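Local structure of probable transcriptional regulator (3ON2) at residues A[16-21]-A[51-56]; A[66-71]-A[122-127]; A[100-105]-A[166-171]; A[137-142]-A[154-159]. The protein probably binds DNA as a transcriptional regulator of the TetR family, though its target and natural effector are not established. All coordinates share one frame; numbering follows the deposited sequence. Where two conformers were deposited one is given.

Contact 1 (A[16-21]-A[51-56])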
loop_
_atom_site.group_PDB
_atom_site.type_symbol
_atom_site.label_atom_id
_atom_site.label_comp_id
_atom_site.label_asym_id
_atom_site.label_seq_id
_atom_site.Cartn_x
_atom_site.Cartn_y
_atom_site.Cartn_z
ATOM N N VAL A 16 -18.896 5.189 5.946
ATOM C CA VAL A 16 -19.803 4.584 4.963
ATOM C C VAL A 16 -19.398 5.041 3.560
ATOM O O VAL A 16 -19.289 4.237 2.652
ATOM C CB VAL A 16 -21.287 5.003 5.229
ATOM C CG1 VAL A 16 -22.206 4.472 4.134
ATOM C CG2 VAL A 16 -21.753 4.509 6.574
ATOM N N LEU A 17 -19.183 6.348 3.403
ATOM C CA LEU A 17 -18.788 6.897 2.093
ATOM C C LEU A 17 -17.454 6.375 1.615
ATOM O O LEU A 17 -17.310 6.093 0.440
ATOM C CB LEU A 17 -18.799 8.421 2.074
ATOM C CG LEU A 17 -20.218 9.002 2.051
ATOM C CD1 LEU A 17 -20.152 10.513 2.100
ATOM C CD2 LEU A 17 -20.952 8.571 0.791
ATOM N N LEU A 18 -16.492 6.232 2.521
ATOM C CA LEU A 18 -15.190 5.691 2.140
ATOM C C LEU A 18 -15.279 4.230 1.696
ATOM O O LEU A 18 -14.596 3.837 0.752
ATOM C CB LEU A 18 -14.156 5.833 3.264
ATOM C CG LEU A 18 -13.430 7.157 3.474
ATOM C CD1 LEU A 18 -12.716 7.243 4.856
ATOM C CD2 LEU A 18 -12.435 7.380 2.328
ATOM N N ALA A 19 -16.095 3.426 2.370
ATOM C CA ALA A 19 -16.251 2.017 1.956
ATOM C C ALA A 19 -16.919 1.888 0.559
ATOM O O ALA A 19 -16.493 1.102 -0.298
ATOM C CB ALA A 19 -17.048 1.242 2.993
ATOM N N ARG A 20 -17.971 2.666 0.344
ATOM C CA ARG A 20 -18.618 2.751 -0.970
ATOM C C ARG A 20 -17.675 3.277 -2.067
ATOM O O ARG A 20 -17.635 2.717 -3.173
ATOM C CB ARG A 20 -19.847 3.657 -0.874
ATOM C CG ARG A 20 -21.075 2.988 -0.311
ATOM C CD ARG A 20 -22.182 3.994 -0.068
ATOM N NE ARG A 20 -23.329 3.397 0.626
ATOM C CZ ARG A 20 -24.364 2.826 0.013
ATOM N NH1 ARG A 20 -24.399 2.763 -1.316
ATOM N NH2 ARG A 20 -25.359 2.311 0.730
ATOM N N ALA A 21 -16.919 4.348 -1.769
ATOM C CA ALA A 21 -15.987 4.932 -2.744
ATOM C C ALA A 21 -14.945 3.931 -3.180
ATOM O O ALA A 21 -14.616 3.854 -4.370
ATOM C CB ALA A 21 -15.304 6.189 -2.183
ATOM N N LYS A 51 -22.632 15.346 2.919
ATOM C CA LYS A 51 -21.806 14.381 2.195
ATOM C C LYS A 51 -20.560 14.093 3.044
ATOM O O LYS A 51 -19.670 13.365 2.608
ATOM C CB LYS A 51 -21.339 14.944 0.843
ATOM C CG LYS A 51 -22.416 15.514 -0.090
ATOM C CD LYS A 51 -21.788 16.117 -1.364
ATOM C CE LYS A 51 -21.247 17.569 -1.177
ATOM N NZ LYS A 51 -20.329 17.825 0.019
ATOM N N HIS A 52 -20.526 14.675 4.249
ATOM C CA HIS A 52 -19.358 14.719 5.149
ATOM C C HIS A 52 -18.153 15.468 4.585
ATOM O O HIS A 52 -17.724 16.475 5.147
ATOM C CB HIS A 52 -18.909 13.329 5.631
ATOM C CG HIS A 52 -17.631 13.376 6.399
ATOM N ND1 HIS A 52 -17.583 13.700 7.738
ATOM C CD2 HIS A 52 -16.349 13.195 6.007
ATOM C CE1 HIS A 52 -16.324 13.717 8.137
ATOM N NE2 HIS A 52 -15.559 13.388 7.111
ATOM N N PHE A 53 -17.597 14.959 3.486
ATOM C CA PHE A 53 -16.413 15.537 2.874
ATOM C C PHE A 53 -16.717 16.888 2.252
ATOM O O PHE A 53 -17.761 17.078 1.664
ATOM C CB PHE A 53 -15.860 14.566 1.825
ATOM C CG PHE A 53 -15.347 13.288 2.422
ATOM C CD1 PHE A 53 -14.087 13.240 3.028
ATOM C CD2 PHE A 53 -16.126 12.131 2.400
ATOM C CE1 PHE A 53 -13.609 12.056 3.592
ATOM C CE2 PHE A 53 -15.648 10.941 2.973
ATOM C CZ PHE A 53 -14.389 10.911 3.558
ATOM N N ARG A 54 -15.787 17.816 2.382
ATOM C CA ARG A 54 -15.947 19.191 1.888
ATOM C C ARG A 54 -16.066 19.204 0.361
ATOM O O ARG A 54 -16.817 19.996 -0.198
ATOM C CB ARG A 54 -14.718 20.009 2.319
ATOM C CG ARG A 54 -14.642 21.443 1.836
ATOM C CD ARG A 54 -15.090 22.448 2.893
ATOM N NE ARG A 54 -14.449 22.255 4.198
ATOM C CZ ARG A 54 -13.569 23.093 4.758
ATOM N NH1 ARG A 54 -13.077 22.815 5.956
ATOM N NH2 ARG A 54 -13.186 24.207 4.131
ATOM N N ASP A 55 -15.304 18.341 -0.307
ATOM C CA ASP A 55 -15.308 18.249 -1.770
ATOM C C ASP A 55 -14.688 16.924 -2.194
ATOM O O ASP A 55 -14.226 16.141 -1.349
ATOM C CB ASP A 55 -14.537 19.427 -2.397
ATOM C CG ASP A 55 -13.118 19.612 -1.797
ATOM O OD1 ASP A 55 -12.432 18.627 -1.430
ATOM O OD2 ASP A 55 -12.670 20.776 -1.699
ATOM N N ARG A 56 -14.687 16.674 -3.496
ATOM C CA ARG A 56 -14.151 15.452 -4.053
ATOM C C ARG A 56 -12.715 15.234 -3.621
ATOM O O ARG A 56 -12.332 14.109 -3.298
ATOM C CB ARG A 56 -14.204 15.488 -5.593
ATOM C CG ARG A 56 -13.739 14.176 -6.257
ATOM C CD ARG A 56 -14.184 14.114 -7.729
ATOM N NE ARG A 56 -13.992 12.767 -8.251
ATOM C CZ ARG A 56 -13.018 12.419 -9.087
ATOM N NH1 ARG A 56 -12.898 11.164 -9.493
ATOM N NH2 ARG A 56 -12.162 13.327 -9.522
#
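Leu17 and Lys51 bring the two backbones closest, their CA atoms lying 8.1 Å apart where helix 13-28 passes the loop that ends the predicted helix-turn-helix and runs into helix 56-81. No hydrogen bond crosses between 16-21 and 51-56. The contact is apolar, and Phe53 is its centre. The Phe53 side chain leaves the loop toward the helix. Leu17 meets its ring at the edge, near the ring plane, with CB 4.1 Å from CE2 of Phe53. Leu18 comes from an oblique direction, and its CG lies 3.9 Å from CZ of Phe53. The Leu18 and Phe53 side chains cross at about a right angle. One face of the Phe53 ring is covered within the loop by His52, whose CD2 sits 3.5 Å above the ring centre. CG of Leu17 is anti to its carbonyl carbon (chi1 -74°), which lays the side chain beside the Phe53 ring. The carbonyl O of Lys51 takes the N-H of Phe53, at 2.8 Å from O to N, which makes a classic gamma turn centred on His52. The lysine chain leads away from the helix. Leu17 also touches Leu38 of helix 35-41. On the side of helix 56-81, Leu18 and Phe53 share Ala62, with Leu63 against Leu18 and Leu59 against Phe53. The contact thus sits between helix 13-28, helix 35-41 and the start of helix 56-81, in the DNA-binding region of the TetR fold.

Contact 2 (A[66-71]-A[122-127])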
loop_
_atom_site.group_PDB
_atom_site.type_symbol
_atom_site.label_atom_id
_atom_site.label_comp_id
_atom_site.label_asym_id
_atom_site.label_seq_id
_atom_site.Cartn_x
_atom_site.Cartn_y
_atom_site.Cartn_z
ATOM N N SER A 66 -5.964 6.443 3.876
ATOM C CA SER A 66 -6.421 5.153 4.357
ATOM C C SER A 66 -5.682 3.978 3.693
ATOM O O SER A 66 -5.395 2.962 4.355
ATOM C CB SER A 66 -7.914 5.010 4.085
ATOM O OG SER A 66 -8.336 3.713 4.452
ATOM N N GLY A 67 -5.414 4.109 2.395
ATOM C CA GLY A 67 -4.645 3.114 1.660
ATOM C C GLY A 67 -3.239 2.907 2.206
ATOM O O GLY A 67 -2.798 1.780 2.405
ATOM N N PHE A 68 -2.527 3.997 2.452
ATOM C CA PHE A 68 -1.208 3.898 3.045
ATOM C C PHE A 68 -1.260 3.339 4.449
ATOM O O PHE A 68 -0.461 2.468 4.795
ATOM C CB PHE A 68 -0.468 5.237 3.016
ATOM C CG PHE A 68 0.117 5.558 1.684
ATOM C CD1 PHE A 68 1.195 4.815 1.181
ATOM C CD2 PHE A 68 -0.421 6.591 0.921
ATOM C CE1 PHE A 68 1.733 5.109 -0.047
ATOM C CE2 PHE A 68 0.094 6.898 -0.319
ATOM C CZ PHE A 68 1.176 6.169 -0.809
ATOM N N LEU A 69 -2.213 3.810 5.257
ATOM C CA LEU A 69 -2.343 3.300 6.637
ATOM C C LEU A 69 -2.518 1.782 6.635
ATOM O O LEU A 69 -1.870 1.048 7.420
ATOM C CB LEU A 69 -3.511 3.990 7.354
ATOM C CG LEU A 69 -3.213 5.449 7.716
ATOM C CD1 LEU A 69 -4.449 6.103 8.329
ATOM C CD2 LEU A 69 -2.025 5.578 8.669
ATOM N N ARG A 70 -3.358 1.304 5.726
ATOM C CA ARG A 70 -3.627 -0.126 5.579
ATOM C C ARG A 70 -2.446 -0.902 5.014
ATOM O O ARG A 70 -2.219 -2.055 5.408
ATOM C CB ARG A 70 -4.889 -0.361 4.744
ATOM C CG ARG A 70 -6.158 0.031 5.498
ATOM C CD ARG A 70 -7.358 -0.364 4.688
ATOM N NE ARG A 70 -7.702 0.698 3.780
ATOM C CZ ARG A 70 -8.323 0.511 2.622
ATOM N NH1 ARG A 70 -8.617 -0.726 2.198
ATOM N NH2 ARG A 70 -8.614 1.565 1.876
ATOM N N LEU A 71 -1.696 -0.283 4.104
ATOM C CA LEU A 71 -0.483 -0.922 3.584
ATOM C C LEU A 71 0.557 -1.076 4.692
ATOM O O LEU A 71 1.176 -2.139 4.828
ATOM C CB LEU A 71 0.115 -0.134 2.403
ATOM C CG LEU A 71 1.511 -0.570 1.904
ATOM C CD1 LEU A 71 1.554 -2.066 1.426
ATOM C CD2 LEU A 71 1.964 0.364 0.786
ATOM N N SER A 122 -0.534 16.926 3.244
ATOM C CA SER A 122 0.486 16.480 4.200
ATOM C C SER A 122 0.144 15.153 4.903
ATOM O O SER A 122 1.035 14.336 5.146
ATOM C CB SER A 122 0.743 17.568 5.242
ATOM O OG SER A 122 -0.476 17.963 5.861
ATOM N N GLN A 123 -1.133 14.921 5.220
ATOM C CA GLN A 123 -1.483 13.670 5.900
ATOM C C GLN A 123 -1.291 12.460 4.980
ATOM O O GLN A 123 -0.915 11.380 5.453
ATOM C CB GLN A 123 -2.882 13.693 6.527
ATOM C CG GLN A 123 -4.049 13.590 5.555
ATOM C CD GLN A 123 -4.450 14.928 4.936
ATOM O OE1 GLN A 123 -3.771 15.960 5.106
ATOM N NE2 GLN A 123 -5.578 14.918 4.213
ATOM N N VAL A 124 -1.523 12.652 3.674
ATOM C CA VAL A 124 -1.225 11.607 2.684
ATOM C C VAL A 124 0.292 11.391 2.602
ATOM O O VAL A 124 0.773 10.239 2.677
ATOM C CB VAL A 124 -1.803 11.918 1.284
ATOM C CG1 VAL A 124 -1.380 10.844 0.278
ATOM C CG2 VAL A 124 -3.358 12.022 1.345
ATOM N N VAL A 125 1.036 12.489 2.427
ATOM C CA VAL A 125 2.502 12.419 2.353
ATOM C C VAL A 125 3.073 11.679 3.572
ATOM O O VAL A 125 3.898 10.777 3.406
ATOM C CB VAL A 125 3.162 13.823 2.199
ATOM C CG1 VAL A 125 4.692 13.712 2.238
ATOM C CG2 VAL A 125 2.710 14.501 0.906
ATOM N N GLU A 126 2.613 12.041 4.778
ATOM C CA GLU A 126 3.097 11.418 6.040
ATOM C C GLU A 126 2.777 9.926 6.156
ATOM O O GLU A 126 3.604 9.134 6.619
ATOM C CB GLU A 126 2.526 12.145 7.265
ATOM C CG GLU A 126 3.175 13.509 7.549
ATOM C CD GLU A 126 2.452 14.307 8.638
ATOM O OE1 GLU A 126 1.687 13.682 9.423
ATOM O OE2 GLU A 126 2.652 15.551 8.710
ATOM N N ALA A 127 1.558 9.561 5.764
ATOM C CA ALA A 127 1.131 8.165 5.733
ATOM C C ALA A 127 2.005 7.329 4.773
ATOM O O ALA A 127 2.402 6.217 5.121
ATOM C CB ALA A 127 -0.352 8.078 5.347
HETATM O O HOH W 1 1.091 4.593 7.077
#
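With CG of Phe68 anti to its carbonyl carbon (chi1 -78°), the benzyl group leaves helix 56-81 toward Ala127 of helix 122-144. This is helix-helix packing in the all-helical TetR fold, between the long helix that leads out of the DNA-binding domain and a helix of the C-terminal domain. The two short segments run nearly parallel, with axes 8.9 Å apart and an angle of 18° between them. The small side chain of Ala127 is consistent with the close approach. Its CB lies 3.7 Å from CB of Phe68, so the root of the phenylalanine rests on the alanine methyl. The ring then lies along the near side of the second helix. It meets Ala127 C and Val124 O obliquely. Farther out, CE2 of Phe68 comes within 4.3 Å of CG1 of Val124. Leu69 adds a looser touch at the border, its CD2 reaching the Ala127 methyl. Phe68 also packs on Met111 and Lys115 of helix 105-115, and its side chain lies about 3 Å from a bound polyether, probably from the crystallisation liquor. Phe68 and Leu71 both line that pocket. On another side of helix 56-81, NE of Arg70 reaches back to both O and OG of Ser66, and the guanidinium forms a salt bridge with Glu22 of helix 13-28. No direct hydrogen bond joins the two segments. One water bridges their backbones: it donates to Ala127 O at 2.9 Å and, weakly, to Phe68 O at 3.5 Å.

Contact 3 (A[100-105]-A[166-171])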
loop_
_atom_site.group_PDB
_atom_site.type_symbol
_atom_site.label_atom_id
_atom_site.label_comp_id
_atom_site.label_asym_id
_atom_site.label_seq_id
_atom_site.Cartn_x
_atom_site.Cartn_y
_atom_site.Cartn_z
ATOM N N PHE A 100 -0.667 -7.136 -1.445
ATOM C CA PHE A 100 -1.452 -5.916 -1.246
ATOM C C PHE A 100 -1.766 -5.213 -2.570
ATOM O O PHE A 100 -2.912 -4.807 -2.830
ATOM C CB PHE A 100 -0.723 -4.926 -0.314
ATOM C CG PHE A 100 -1.563 -3.753 0.086
ATOM C CD1 PHE A 100 -2.292 -3.780 1.272
ATOM C CD2 PHE A 100 -1.648 -2.614 -0.740
ATOM C CE1 PHE A 100 -3.090 -2.672 1.645
ATOM C CE2 PHE A 100 -2.445 -1.526 -0.387
ATOM C CZ PHE A 100 -3.168 -1.555 0.809
ATOM N N ALA A 101 -0.714 -5.025 -3.363
ATOM C CA ALA A 101 -0.792 -4.365 -4.653
ATOM C C ALA A 101 -1.802 -5.059 -5.568
ATOM O O ALA A 101 -2.630 -4.396 -6.217
ATOM C CB ALA A 101 0.585 -4.344 -5.289
ATOM N N LEU A 102 -1.761 -6.392 -5.609
ATOM C CA LEU A 102 -2.631 -7.118 -6.516
ATOM C C LEU A 102 -4.073 -7.201 -6.002
ATOM O O LEU A 102 -5.021 -7.273 -6.791
ATOM C CB LEU A 102 -2.015 -8.479 -6.891
ATOM C CG LEU A 102 -0.632 -8.389 -7.617
ATOM C CD1 LEU A 102 -0.045 -9.782 -7.910
ATOM C CD2 LEU A 102 -0.679 -7.528 -8.949
ATOM N N ALA A 103 -4.249 -7.122 -4.683
ATOM C CA ALA A 103 -5.587 -7.077 -4.107
ATOM C C ALA A 103 -6.234 -5.700 -4.133
ATOM O O ALA A 103 -7.446 -5.604 -3.936
ATOM C CB ALA A 103 -5.602 -7.616 -2.692
ATOM N N HIS A 104 -5.447 -4.644 -4.328
ATOM C CA HIS A 104 -5.956 -3.276 -4.244
ATOM C C HIS A 104 -5.365 -2.435 -5.370
ATOM O O HIS A 104 -4.752 -1.387 -5.128
ATOM C CB HIS A 104 -5.565 -2.656 -2.899
ATOM C CG HIS A 104 -5.990 -3.465 -1.720
ATOM N ND1 HIS A 104 -7.277 -3.429 -1.219
ATOM C CD2 HIS A 104 -5.301 -4.313 -0.924
ATOM C CE1 HIS A 104 -7.361 -4.224 -0.166
ATOM N NE2 HIS A 104 -6.174 -4.770 0.038
ATOM N N ARG A 105 -5.565 -2.886 -6.599
ATOM C CA ARG A 105 -4.899 -2.277 -7.755
ATOM C C ARG A 105 -5.284 -0.827 -8.017
ATOM O O ARG A 105 -4.405 0.013 -8.204
ATOM C CB ARG A 105 -5.131 -3.127 -9.003
ATOM C CG ARG A 105 -4.657 -4.542 -8.810
ATOM C CD ARG A 105 -4.679 -5.347 -10.092
ATOM N NE ARG A 105 -4.566 -6.772 -9.794
ATOM C CZ ARG A 105 -4.446 -7.708 -10.726
ATOM N NH1 ARG A 105 -4.447 -7.358 -12.002
ATOM N NH2 ARG A 105 -4.355 -8.981 -10.386
ATOM N N GLY A 166 7.958 -3.301 -9.189
ATOM C CA GLY A 166 8.156 -3.770 -10.569
ATOM C C GLY A 166 7.478 -5.112 -10.837
ATOM O O GLY A 166 6.788 -5.255 -11.827
ATOM N N ILE A 167 7.658 -6.083 -9.939
ATOM C CA ILE A 167 6.949 -7.364 -10.030
ATOM C C ILE A 167 5.408 -7.184 -10.048
ATOM O O ILE A 167 4.717 -7.731 -10.937
ATOM C CB ILE A 167 7.418 -8.404 -8.942
ATOM C CG1 ILE A 167 8.888 -8.803 -9.171
ATOM C CG2 ILE A 167 6.545 -9.708 -9.030
ATOM C CD1 ILE A 167 9.473 -9.744 -8.037
ATOM N N ALA A 168 4.868 -6.424 -9.096
ATOM C CA ALA A 168 3.422 -6.164 -9.051
ATOM C C ALA A 168 2.915 -5.484 -10.349
ATOM O O ALA A 168 1.842 -5.829 -10.875
ATOM C CB ALA A 168 3.056 -5.342 -7.804
ATOM N N THR A 169 3.708 -4.545 -10.873
ATOM C CA THR A 169 3.403 -3.857 -12.122
ATOM C C THR A 169 3.377 -4.838 -13.324
ATOM O O THR A 169 2.418 -4.831 -14.142
ATOM C CB THR A 169 4.397 -2.690 -12.356
ATOM O OG1 THR A 169 4.305 -1.762 -11.269
ATOM C CG2 THR A 169 4.096 -1.957 -13.671
ATOM N N LEU A 170 4.377 -5.717 -13.405
ATOM C CA LEU A 170 4.408 -6.721 -14.464
ATOM C C LEU A 170 3.197 -7.640 -14.350
ATOM O O LEU A 170 2.572 -7.983 -15.368
ATOM C CB LEU A 170 5.717 -7.560 -14.450
ATOM C CG LEU A 170 7.064 -6.880 -14.797
ATOM C CD1 LEU A 170 8.189 -7.888 -15.160
ATOM C CD2 LEU A 170 6.905 -5.880 -15.926
ATOM N N ALA A 171 2.870 -8.035 -13.123
ATOM C CA ALA A 171 1.771 -8.960 -12.889
ATOM C C ALA A 171 0.453 -8.304 -13.301
ATOM O O ALA A 171 -0.335 -8.893 -14.055
ATOM C CB ALA A 171 1.756 -9.444 -11.409
#
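Ala101 and Leu102 touch Ala168 and Ala171 where the end of helix 86-103 meets helix 153-172. The contact is apolar, with no hydrogen bond across it. Both helices belong to the C-terminal domain of the TetR fold. The backbones come nearest at Ala101 and Ala168, with 6.4 Å between their CA atoms. The small side chains are consistent with this close approach: the two methyls meet directly, CB of Ala101 to CB of Ala168 at 3.7 Å. Leu102 makes the broader touch. Its CG is anti to the carbonyl carbon (chi1 -61°), and both methyl branches reach helix 153-172. CD1 lies 3.9 Å from CB of Ala171, and CD2 lies 4.0 Å from the same atom. CD2 also rests against the backbone at Ala168 O. The leucine fork therefore straddles the methyl of Ala171, which Leu176 touches from the loop after the helix.

Aromatic contact occurs within the first segment, where CD2 of His104 sits 3.6 Å above the centre of the Phe100 ring. That ring packs on Leu71 and Ala74 of helix 56-81.

Hydrogen bonding is likewise internal. His104 breaks the helix and stands at the N-cap position of helix 105-115. In one of its two conformers, Arg105 folds back over Leu102, and there NE of Arg105 donates to Leu102 O at 3.1 Å, nearly straight at 164° and on a lone pair.

Contact 4 (A[137-142]-A[154-159])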
loop_
_atom_site.group_PDB
_atom_site.type_symbol
_atom_site.label_atom_id
_atom_site.label_comp_id
_atom_site.label_asym_id
_atom_site.label_seq_id
_atom_site.Cartn_x
_atom_site.Cartn_y
_atom_site.Cartn_z
ATOM N N ARG A 137 13.669 0.757 8.575
ATOM C CA ARG A 137 13.979 0.289 9.946
ATOM C C ARG A 137 14.370 -1.190 9.967
ATOM O O ARG A 137 15.354 -1.541 10.599
ATOM C CB ARG A 137 12.829 0.614 10.923
ATOM C CG ARG A 137 12.527 -0.435 12.019
ATOM C CD ARG A 137 11.482 0.015 13.088
ATOM N NE ARG A 137 10.199 0.536 12.570
ATOM C CZ ARG A 137 10.003 1.796 12.157
ATOM N NH1 ARG A 137 11.015 2.664 12.169
ATOM N NH2 ARG A 137 8.807 2.195 11.715
ATOM N N ILE A 138 13.639 -2.027 9.225
ATOM C CA ILE A 138 13.932 -3.456 9.073
ATOM C C ILE A 138 15.305 -3.691 8.418
ATOM O O ILE A 138 16.032 -4.603 8.819
ATOM C CB ILE A 138 12.854 -4.155 8.193
ATOM C CG1 ILE A 138 11.435 -3.992 8.782
ATOM C CG2 ILE A 138 13.200 -5.612 7.940
ATOM C CD1 ILE A 138 11.071 -4.959 9.887
ATOM N N VAL A 139 15.634 -2.893 7.398
ATOM C CA VAL A 139 16.971 -2.935 6.754
ATOM C C VAL A 139 18.056 -2.499 7.762
ATOM O O VAL A 139 19.075 -3.169 7.896
ATOM C CB VAL A 139 17.026 -2.045 5.461
ATOM C CG1 VAL A 139 18.466 -1.885 4.920
ATOM C CG2 VAL A 139 16.062 -2.571 4.357
ATOM N N THR A 140 17.823 -1.383 8.461
ATOM C CA THR A 140 18.775 -0.858 9.469
ATOM C C THR A 140 19.026 -1.896 10.557
ATOM O O THR A 140 20.179 -2.150 10.907
ATOM C CB THR A 140 18.306 0.497 10.081
ATOM O OG1 THR A 140 18.060 1.419 9.024
ATOM C CG2 THR A 140 19.379 1.139 10.993
ATOM N N GLU A 141 17.958 -2.514 11.060
ATOM C CA GLU A 141 18.062 -3.589 12.063
ATOM C C GLU A 141 18.851 -4.768 11.521
ATOM O O GLU A 141 19.608 -5.402 12.258
ATOM C CB GLU A 141 16.679 -4.058 12.555
ATOM C CG GLU A 141 15.877 -2.983 13.326
ATOM C CD GLU A 141 14.457 -3.429 13.757
ATOM O OE1 GLU A 141 14.056 -4.576 13.450
ATOM O OE2 GLU A 141 13.734 -2.620 14.407
ATOM N N ALA A 142 18.689 -5.060 10.235
ATOM C CA ALA A 142 19.440 -6.152 9.595
ATOM C C ALA A 142 20.924 -5.834 9.529
ATOM O O ALA A 142 21.776 -6.723 9.659
ATOM C CB ALA A 142 18.900 -6.444 8.181
ATOM N N SER A 154 18.305 3.582 3.254
ATOM C CA SER A 154 17.173 4.116 2.480
ATOM C C SER A 154 17.316 3.831 0.978
ATOM O O SER A 154 16.313 3.624 0.288
ATOM C CB SER A 154 16.886 5.595 2.807
ATOM O OG SER A 154 17.814 6.442 2.176
ATOM N N ARG A 155 18.548 3.778 0.474
ATOM C CA ARG A 155 18.791 3.332 -0.906
ATOM C C ARG A 155 18.520 1.825 -1.063
ATOM O O ARG A 155 17.978 1.389 -2.106
ATOM C CB ARG A 155 20.220 3.660 -1.387
ATOM C CG ARG A 155 20.484 5.148 -1.613
ATOM C CD ARG A 155 19.524 5.752 -2.647
ATOM N NE ARG A 155 19.616 7.217 -2.612
ATOM C CZ ARG A 155 20.473 7.933 -3.328
ATOM N NH1 ARG A 155 21.312 7.326 -4.171
ATOM N NH2 ARG A 155 20.482 9.259 -3.220
ATOM N N ILE A 156 18.899 1.045 -0.042
ATOM C CA ILE A 156 18.655 -0.404 -0.028
ATOM C C ILE A 156 17.147 -0.644 -0.056
ATOM O O ILE A 156 16.634 -1.420 -0.879
ATOM C CB ILE A 156 19.324 -1.087 1.189
ATOM C CG1 ILE A 156 20.856 -1.009 1.060
ATOM C CG2 ILE A 156 18.873 -2.563 1.331
ATOM C CD1 ILE A 156 21.646 -1.466 2.364
ATOM N N ALA A 157 16.437 0.044 0.825
ATOM C CA ALA A 157 14.985 -0.055 0.872
ATOM C C ALA A 157 14.345 0.361 -0.456
ATOM O O ALA A 157 13.367 -0.254 -0.893
ATOM C CB ALA A 157 14.449 0.778 2.032
ATOM N N LEU A 158 14.895 1.399 -1.088
ATOM C CA LEU A 158 14.394 1.908 -2.349
ATOM C C LEU A 158 14.576 0.894 -3.493
ATOM O O LEU A 158 13.671 0.721 -4.333
ATOM C CB LEU A 158 15.057 3.257 -2.692
ATOM C CG LEU A 158 14.450 4.007 -3.884
ATOM C CD1 LEU A 158 12.968 4.235 -3.661
ATOM C CD2 LEU A 158 15.201 5.326 -4.150
ATOM N N VAL A 159 15.721 0.208 -3.518
ATOM C CA VAL A 159 15.934 -0.831 -4.523
ATOM C C VAL A 159 14.923 -1.963 -4.311
ATOM O O VAL A 159 14.334 -2.460 -5.283
ATOM C CB VAL A 159 17.389 -1.359 -4.554
ATOM C CG1 VAL A 159 17.488 -2.641 -5.396
ATOM C CG2 VAL A 159 18.313 -0.272 -5.129
#
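Two consecutive helices of the C-terminal domain, 122-144 and 153-172, cross here, near the loop that joins them. Val139 is the residue that reaches across. Its CA lies 6.8 Å from CA of Ala157, the nearest such pair here. Both valine methyls are used. CG1 packs on the branched part of Ile156, 3.7 Å from CG2 and 3.9 Å from CB. CG2 reaches the methyl of Ala157, its distance to CB of Ala157 being 4.4 Å. CG1 of Val139 is anti to the backbone N (chi1 170°), which puts CG1 against Ile156 and lets CG2 lie between Ile156 and Ala157. Ile156 answers mainly with CG2, while its CD1 also comes to 4.1 Å from CG1 of Val139. The two side chains meet at a slant. No hydrogen bond crosses. Ile156 also packs on Phe192 and Leu196 of helix 181-196, and Ala157 on Met132, Thr135 and Val136 of helix 122-144. The side chain of Val139 lies about 4 Å from the bound polyether at the nearest atoms. This helix pair thus lends one of its interface residues to the wall of a ligand pocket within the helical C-terminal domain, where TetR-family regulators commonly bind their effectors.

Contact 1 lies in the DNA-binding domain, while contacts 3 and 4 lie in the C-terminal domain. Contact 2 links the two regions through helix 56-81, which begins at the last residue of contact 1. The centres of contacts 1 and 2 are 17 Å apart, and those of contacts 1 and 4 are 36 Å apart, on opposite sides of the chain's centre. Contacts 2 and 3 touch directly: CA of Leu71 lies 3.7 Å from CE1 of Phe100. Contact 4 shares helix 122-144 with contact 2 and helix 153-172 with contact 3. The polyether pocket takes Phe68 and Leu71 from contact 2 and Val139 from contact 4, whose centres are 20 Å apart.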